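Local coordinates for enoyl-[acyl-carrier-protein] reductase [FMN] (Thermotoga maritima, PDB 5GVJ) that reduces enoyl-acyl-carrier-protein substrates in bacterial fatty acid synthesis as the FMN-dependent enoyl-ACP reductase FabK, at the interface of chains A and B. Numbering follows the deposited sequence. Chains: chain A/B, Enoyl-[acyl-carrier-protein] reductase [FMN].

Contact 1 and contact 2 are neighbouring patches of one two-fold symmetric interface between identical FabK chains, with the centres of their C-alpha atoms about 9 Å apart. They share A:Glu142 and B:Thr151. In contact 1 the loop of chain B leading into helix 152-162 lies against A:Gln279 of 3-10 helix 279-283; in contact 2 the first turn of that helix sends B:Phe153 into chain A beside A:Gly172, an FMN-binding residue, and helix 176-185. One short segment thus serves both patches, and symmetry repeats each with the chains exchanged. Because B:Phe153 packs beside A:Gly172, dimer formation may influence the flavin site of the neighbouring chain.

Contact 1: the interface of chains A and B. Residues chain A 141-142, 151, 217-218, 279; chain B 149-151, 154.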
ATOM      1  N   MET A 141      -5.884   4.455  -0.831  1.00 15.35           N
ATOM      2  CA  MET A 141      -5.739   5.895  -1.047  1.00 17.83           C
ATOM      3  C   MET A 141      -4.584   6.269  -1.973  1.00 16.89           C
ATOM      4  O   MET A 141      -4.424   7.462  -2.256  1.00 19.18           O
ATOM      5  CB  MET A 141      -5.567   6.602   0.297  1.00 19.07           C
ATOM      6  CG  MET A 141      -4.406   6.083   1.102  1.00 21.26           C
ATOM      7  SD  MET A 141      -2.968   7.130   0.851  1.00 39.69           S
ATOM      8  CE  MET A 141      -3.479   8.587   1.774  1.00 36.34           C
ATOM      9  N   GLU A 142      -3.779   5.318  -2.453  1.00 12.88           N
ATOM     10  CA  GLU A 142      -2.815   5.658  -3.496  1.00 16.35           C
ATOM     11  C   GLU A 142      -3.468   5.829  -4.859  1.00 16.51           C
ATOM     12  O   GLU A 142      -2.786   6.224  -5.810  1.00 17.90           O
ATOM     13  CB  GLU A 142      -1.712   4.596  -3.615  1.00 16.34           C
ATOM     14  CG  GLU A 142      -2.200   3.139  -3.590  1.00 14.94           C
ATOM     15  CD  GLU A 142      -2.152   2.552  -2.184  1.00 18.62           C
ATOM     16  OE1 GLU A 142      -2.967   2.967  -1.336  1.00 16.03           O
ATOM     17  OE2 GLU A 142      -1.276   1.699  -1.924  1.00 17.77           O
ATOM     18  N   THR A 151      -4.386   2.697   2.965  1.00 16.59           N
ATOM     19  CA  THR A 151      -3.648   2.275   1.780  1.00 16.44           C
ATOM     20  C   THR A 151      -4.072   0.878   1.352  1.00 15.30           C
ATOM     21  O   THR A 151      -4.660   0.114   2.119  1.00 14.02           O
ATOM     22  CB  THR A 151      -2.140   2.260   2.027  1.00 14.87           C
ATOM     23  OG1 THR A 151      -1.842   1.194   2.935  1.00 15.47           O
ATOM     24  CG2 THR A 151      -1.666   3.591   2.613  1.00 14.95           C
ATOM     25  N   ILE A 217       6.548   8.174  -8.979  1.00 20.06           N
ATOM     26  CA  ILE A 217       5.693   7.732  -7.877  1.00 15.35           C
ATOM     27  C   ILE A 217       5.418   8.853  -6.881  1.00 20.43           C
ATOM     28  O   ILE A 217       4.498   8.735  -6.062  1.00 18.83           O
ATOM     29  CB  ILE A 217       6.304   6.510  -7.156  1.00 16.93           C
ATOM     30  CG1 ILE A 217       7.655   6.871  -6.529  1.00 17.30           C
ATOM     31  CG2 ILE A 217       6.450   5.338  -8.131  1.00 14.05           C
ATOM     32  CD1 ILE A 217       8.325   5.696  -5.807  1.00 18.10           C
ATOM     33  N   ARG A 218       6.184   9.946  -6.935  1.00 19.31           N
ATOM     34  CA  ARG A 218       6.040  11.067  -6.011  1.00 25.49           C
ATOM     35  C   ARG A 218       5.354  12.272  -6.643  1.00 25.72           C
ATOM     36  O   ARG A 218       5.292  13.333  -6.017  1.00 24.73           O
ATOM     37  CB  ARG A 218       7.414  11.493  -5.475  1.00 23.50           C
ATOM     38  CG  ARG A 218       8.026  10.520  -4.490  1.00 29.46           C
ATOM     39  CD  ARG A 218       9.276  11.112  -3.822  1.00 28.68           C
ATOM     40  NE  ARG A 218      10.301  11.437  -4.815  1.00 37.52           N
ATOM     41  CZ  ARG A 218      11.449  12.044  -4.527  1.00 41.45           C
ATOM     42  NH1 ARG A 218      11.715  12.388  -3.271  1.00 42.19           N
ATOM     43  NH2 ARG A 218      12.331  12.305  -5.489  1.00 38.15           N
ATOM     44  N   GLN A 279      -0.760   6.930  -7.663  1.00 15.95           N
ATOM     45  CA  GLN A 279       0.680   6.783  -7.530  1.00 16.58           C
ATOM     46  C   GLN A 279       1.227   5.739  -8.485  1.00 16.12           C
ATOM     47  O   GLN A 279       2.419   5.772  -8.807  1.00 15.51           O
ATOM     48  CB  GLN A 279       1.045   6.428  -6.071  1.00 15.06           C
ATOM     49  CG  GLN A 279       0.760   7.564  -5.089  1.00 18.07           C
ATOM     50  CD  GLN A 279       1.219   7.248  -3.672  1.00 19.14           C
ATOM     51  OE1 GLN A 279       1.688   6.146  -3.395  1.00 17.66           O
ATOM     52  NE2 GLN A 279       1.085   8.220  -2.769  1.00 19.43           N
TER
ATOM     53  N   GLU B 149       5.729  10.081   1.234  1.00 23.16           N
ATOM     54  CA  GLU B 149       4.485  10.287   0.515  1.00 27.91           C
ATOM     55  C   GLU B 149       3.980   9.046  -0.204  1.00 27.47           C
ATOM     56  O   GLU B 149       2.779   8.967  -0.492  1.00 28.51           O
ATOM     57  CB  GLU B 149       4.652  11.411  -0.515  1.00 33.90           C
ATOM     58  CG  GLU B 149       5.551  12.531  -0.044  1.00 39.39           C
ATOM     59  CD  GLU B 149       5.341  13.810  -0.831  1.00 49.90           C
ATOM     60  OE1 GLU B 149       5.866  13.902  -1.969  1.00 46.33           O
ATOM     61  OE2 GLU B 149       4.639  14.711  -0.312  1.00 51.32           O
ATOM     62  N   VAL B 150       4.850   8.082  -0.495  1.00 19.88           N
ATOM     63  CA  VAL B 150       4.492   6.927  -1.316  1.00 19.83           C
ATOM     64  C   VAL B 150       4.047   5.777  -0.417  1.00 18.99           C
ATOM     65  O   VAL B 150       4.634   5.540   0.649  1.00 15.69           O
ATOM     66  CB  VAL B 150       5.678   6.514  -2.206  1.00 17.15           C
ATOM     67  CG1 VAL B 150       5.236   5.464  -3.232  1.00 14.19           C
ATOM     68  CG2 VAL B 150       6.263   7.739  -2.905  1.00 19.31           C
ATOM     69  N   THR B 151       3.017   5.047  -0.850  1.00 16.59           N
ATOM     70  CA  THR B 151       2.559   3.885  -0.098  1.00 16.44           C
ATOM     71  C   THR B 151       3.443   2.678  -0.381  1.00 15.30           C
ATOM     72  O   THR B 151       4.176   2.628  -1.370  1.00 14.02           O
ATOM     73  CB  THR B 151       1.121   3.512  -0.451  1.00 14.87           C
ATOM     74  OG1 THR B 151       1.100   3.003  -1.789  1.00 15.47           O
ATOM     75  CG2 THR B 151       0.196   4.727  -0.342  1.00 14.95           C
ATOM     76  N   VAL B 154       3.094   0.697  -3.875  1.00 13.48           N
ATOM     77  CA  VAL B 154       3.768   1.310  -5.013  1.00 11.59           C
ATOM     78  C   VAL B 154       5.279   1.347  -4.793  1.00 14.05           C
ATOM     79  O   VAL B 154       6.072   1.021  -5.687  1.00 14.00           O
ATOM     80  CB  VAL B 154       3.199   2.723  -5.240  1.00 13.17           C
ATOM     81  CG1 VAL B 154       4.049   3.485  -6.254  1.00 14.89           C
ATOM     82  CG2 VAL B 154       1.723   2.653  -5.697  1.00 13.94           C
TER
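B:Val154 and A:Ile217 meet methyl to methyl at the apolar centre, CG1 of the valine lying 3.6 Å from CG2 of the isoleucine as the two side chains run past each other in opposite directions. B:Val150 comes in from the neighbouring loop and crosses A:Ile217 at about a right angle. Its two methyls divide the work: CG1 (anti to the backbone N, chi1 -170°) points to A:Gln279 OE1 and A:Ile217 CD1, while CG2 lies 3.7 Å from A:Arg218 CG, part of the aliphatic stem of the arginine. B:Val154 CG2 packs on A:Gln279 CB. Farther along, the CG2 methyls of A:Thr151 and B:Thr151 pair at 3.7 Å.

The polar rim is built around the A:Gln279 amide, carried across on an extended chain. Its OE1 accepts the backbone N-H of B:Thr151 at 3.1 Å, in the carbonyl plane, on a lone pair and nearly straight (171° at H). Its NE2 gives a more bent bond to O of the poorly ordered B:Glu149 at 2.9 Å, tilted 28° from the plane of the B:Glu149 carbonyl. This two-point grip fixes the amide's rotation and reads the backbone of chain B; an alanine here would probably leave B:Thr151 N and B:Glu149 O without these partners and open a gap beside B:Val150. At the other end, B:Thr151 OG1 donates to the carboxylate oxygen A:Glu142 OE2 at 2.7 Å, reaching it from well above the carboxylate plane.

The patch clamps the loop leading into helix 152-162, with that helix's first turn, onto the other subunit and is likely to stabilise the dimer of the deposited assembly, if that is the biological form.

Contact 2: the interface of chains A and B. Residues chain A 142, 152-153, 171-173, 178, 181-182, 185; chain B 151, 153.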
ATOM      1  N   GLU A 142      -3.779   5.318  -2.453  1.00 12.88           N
ATOM      2  CA  GLU A 142      -2.815   5.658  -3.496  1.00 16.35           C
ATOM      3  C   GLU A 142      -3.468   5.829  -4.859  1.00 16.51           C
ATOM      4  O   GLU A 142      -2.786   6.224  -5.810  1.00 17.90           O
ATOM      5  CB  GLU A 142      -1.712   4.596  -3.615  1.00 16.34           C
ATOM      6  CG  GLU A 142      -2.200   3.139  -3.590  1.00 14.94           C
ATOM      7  CD  GLU A 142      -2.152   2.552  -2.184  1.00 18.62           C
ATOM      8  OE1 GLU A 142      -2.967   2.967  -1.336  1.00 16.03           O
ATOM      9  OE2 GLU A 142      -1.276   1.699  -1.924  1.00 17.77           O
ATOM     10  N   THR A 152      -3.726   0.537   0.109  1.00 14.78           N
ATOM     11  CA  THR A 152      -4.105  -0.762  -0.447  1.00 14.64           C
ATOM     12  C   THR A 152      -3.526  -1.906   0.368  1.00 14.99           C
ATOM     13  O   THR A 152      -4.216  -2.896   0.645  1.00 13.80           O
ATOM     14  CB  THR A 152      -3.636  -0.858  -1.899  1.00 13.73           C
ATOM     15  OG1 THR A 152      -4.289   0.152  -2.663  1.00 15.25           O
ATOM     16  CG2 THR A 152      -3.967  -2.224  -2.506  1.00 13.66           C
ATOM     17  N   PHE A 153      -2.252  -1.786   0.752  1.00 14.53           N
ATOM     18  CA  PHE A 153      -1.564  -2.881   1.419  1.00 15.14           C
ATOM     19  C   PHE A 153      -2.305  -3.311   2.668  1.00 15.49           C
ATOM     20  O   PHE A 153      -2.429  -4.509   2.949  1.00 12.66           O
ATOM     21  CB  PHE A 153      -0.141  -2.452   1.775  1.00 16.62           C
ATOM     22  CG  PHE A 153       0.814  -3.582   1.840  1.00 15.02           C
ATOM     23  CD1 PHE A 153       1.510  -3.972   0.710  1.00 15.64           C
ATOM     24  CD2 PHE A 153       0.991  -4.281   3.017  1.00 17.10           C
ATOM     25  CE1 PHE A 153       2.377  -5.038   0.759  1.00 16.16           C
ATOM     26  CE2 PHE A 153       1.863  -5.339   3.077  1.00 21.69           C
ATOM     27  CZ  PHE A 153       2.558  -5.719   1.941  1.00 18.71           C
ATOM     28  N   GLY A 171      -6.048   0.582  -6.577  1.00 18.02           N
ATOM     29  CA  GLY A 171      -5.125   1.572  -6.075  1.00 15.24           C
ATOM     30  C   GLY A 171      -3.716   1.029  -6.007  1.00 17.86           C
ATOM     31  O   GLY A 171      -3.441   0.112  -5.222  1.00 15.31           O
ATOM     32  N   GLY A 172      -2.820   1.584  -6.828  1.00 15.05           N
ATOM     33  CA  GLY A 172      -1.424   1.198  -6.840  1.00 13.63           C
ATOM     34  C   GLY A 172      -1.086   0.004  -7.704  1.00 16.34           C
ATOM     35  O   GLY A 172       0.058  -0.455  -7.678  1.00 15.57           O
ATOM     36  N   ILE A 173      -2.032  -0.516  -8.478  1.00 13.38           N
ATOM     37  CA  ILE A 173      -1.822  -1.748  -9.220  1.00 13.59           C
ATOM     38  C   ILE A 173      -1.685  -1.399 -10.690  1.00 15.48           C
ATOM     39  O   ILE A 173      -2.627  -0.883 -11.301  1.00 16.34           O
ATOM     40  CB  ILE A 173      -2.964  -2.745  -8.990  1.00 16.45           C
ATOM     41  CG1 ILE A 173      -3.148  -2.972  -7.486  1.00 15.76           C
ATOM     42  CG2 ILE A 173      -2.638  -4.055  -9.686  1.00 18.22           C
ATOM     43  CD1 ILE A 173      -4.499  -3.496  -7.116  1.00 17.01           C
ATOM     44  N   GLY A 178       1.951  -6.459  -9.005  1.00 15.26           N
ATOM     45  CA  GLY A 178       0.893  -5.935  -8.164  1.00 17.16           C
ATOM     46  C   GLY A 178      -0.306  -6.861  -8.099  1.00 16.73           C
ATOM     47  O   GLY A 178      -0.958  -6.976  -7.056  1.00 15.06           O
ATOM     48  N   ALA A 181       0.730  -9.521  -5.634  1.00 17.19           N
ATOM     49  CA  ALA A 181       0.696  -8.930  -4.302  1.00 12.99           C
ATOM     50  C   ALA A 181      -0.730  -8.759  -3.797  1.00 13.80           C
ATOM     51  O   ALA A 181      -1.022  -9.069  -2.639  1.00 13.50           O
ATOM     52  CB  ALA A 181       1.407  -7.583  -4.320  1.00 13.77           C
ATOM     53  N   ALA A 182      -1.635  -8.255  -4.650  1.00 11.82           N
ATOM     54  CA  ALA A 182      -3.028  -8.098  -4.242  1.00 13.23           C
ATOM     55  C   ALA A 182      -3.651  -9.439  -3.889  1.00 12.76           C
ATOM     56  O   ALA A 182      -4.366  -9.561  -2.887  1.00 12.71           O
ATOM     57  CB  ALA A 182      -3.833  -7.414  -5.350  1.00 11.84           C
ATOM     58  N   LEU A 185      -2.622 -10.572  -0.501  1.00 12.39           N
ATOM     59  CA  LEU A 185      -3.349  -9.919   0.580  1.00 13.37           C
ATOM     60  C   LEU A 185      -4.778 -10.437   0.721  1.00 14.84           C
ATOM     61  O   LEU A 185      -5.437 -10.114   1.717  1.00 18.17           O
ATOM     62  CB  LEU A 185      -3.370  -8.405   0.361  1.00 14.77           C
ATOM     63  CG  LEU A 185      -2.016  -7.694   0.339  1.00 11.96           C
ATOM     64  CD1 LEU A 185      -2.145  -6.244  -0.117  1.00 12.50           C
ATOM     65  CD2 LEU A 185      -1.365  -7.778   1.716  1.00 11.08           C
TER
ATOM     66  N   THR B 151       3.017   5.047  -0.850  1.00 16.59           N
ATOM     67  CA  THR B 151       2.559   3.885  -0.098  1.00 16.44           C
ATOM     68  C   THR B 151       3.443   2.678  -0.381  1.00 15.30           C
ATOM     69  O   THR B 151       4.176   2.628  -1.370  1.00 14.02           O
ATOM     70  CB  THR B 151       1.121   3.512  -0.451  1.00 14.87           C
ATOM     71  OG1 THR B 151       1.100   3.003  -1.789  1.00 15.47           O
ATOM     72  CG2 THR B 151       0.196   4.727  -0.342  1.00 14.95           C
ATOM     73  N   PHE B 153       2.631  -0.354  -1.336  1.00 14.53           N
ATOM     74  CA  PHE B 153       2.272  -1.129  -2.514  1.00 15.14           C
ATOM     75  C   PHE B 153       3.000  -0.623  -3.742  1.00 15.49           C
ATOM     76  O   PHE B 153       3.475  -1.414  -4.566  1.00 12.66           O
ATOM     77  CB  PHE B 153       0.761  -1.061  -2.734  1.00 16.62           C
ATOM     78  CG  PHE B 153       0.216  -2.248  -3.432  1.00 15.02           C
ATOM     79  CD1 PHE B 153      -0.218  -3.344  -2.707  1.00 15.64           C
ATOM     80  CD2 PHE B 153       0.169  -2.289  -4.811  1.00 17.10           C
ATOM     81  CE1 PHE B 153      -0.699  -4.459  -3.353  1.00 16.16           C
ATOM     82  CE2 PHE B 153      -0.320  -3.393  -5.462  1.00 21.69           C
ATOM     83  CZ  PHE B 153      -0.756  -4.483  -4.727  1.00 18.71           C
TER
HETATM   84  O   HOH W   1       2.567  -1.596  -7.177  1.00 14.18           O
HETATM   85  O   HOH W   2      -0.069   0.384   0.104  0.50 15.47           O
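B:Phe153 packs its ring against A:Ile173, A:Ala181 and A:Leu185, reaching over from helix 152-162 of chain B into an apolar pocket of chain A, where 124 Å² of the residue's surface is hidden. CG lies roughly anti to the backbone N (chi1 -152°), and the ring points into chain A. On one face, offset toward the rim, sits the A:Thr152 CG2 methyl. Around the ring, CE2 meets A:Ile173 CG1 at 3.5 Å, CZ touches A:Ala181 CB, and CE1 lies near A:Leu185 CD1. The small side chain of A:Ala181 and the absence of one at A:Gly178 probably let helix 176-185 come this close to the ring tip. The symmetry-related A:Phe153 touches B:Phe153 through the CD1 atoms, the two side chains crossing obliquely.

Carbonyl groups also line the pocket: A:Gly172 O lies 3.4 Å from B:Phe153 CD2, and A:Gly178 O approaches CZ. A:Gly172 is an FMN-binding residue of this protein, although no FMN is bound here; the phenyl group therefore packs beside the flavin site and may help to shape it.

Hydrogen bonds within chain A tie its contacting residues to one another. A:Thr152 N donates to A:Glu142 OE1 at 2.9 Å, from above the carboxylate plane, and holds the acid that receives B:Thr151. A:Thr152 OG1 donates to A:Gly171 O at 2.7 Å, tying the helix start to the glycine loop.

Water completes the seam. Water 1 bridges A:Gly172 O and B:Phe153 O, while water 2 joins the backbone N atoms of A:Phe153 and B:Phe153 and lies 2.7 Å from A:Glu142 OE2.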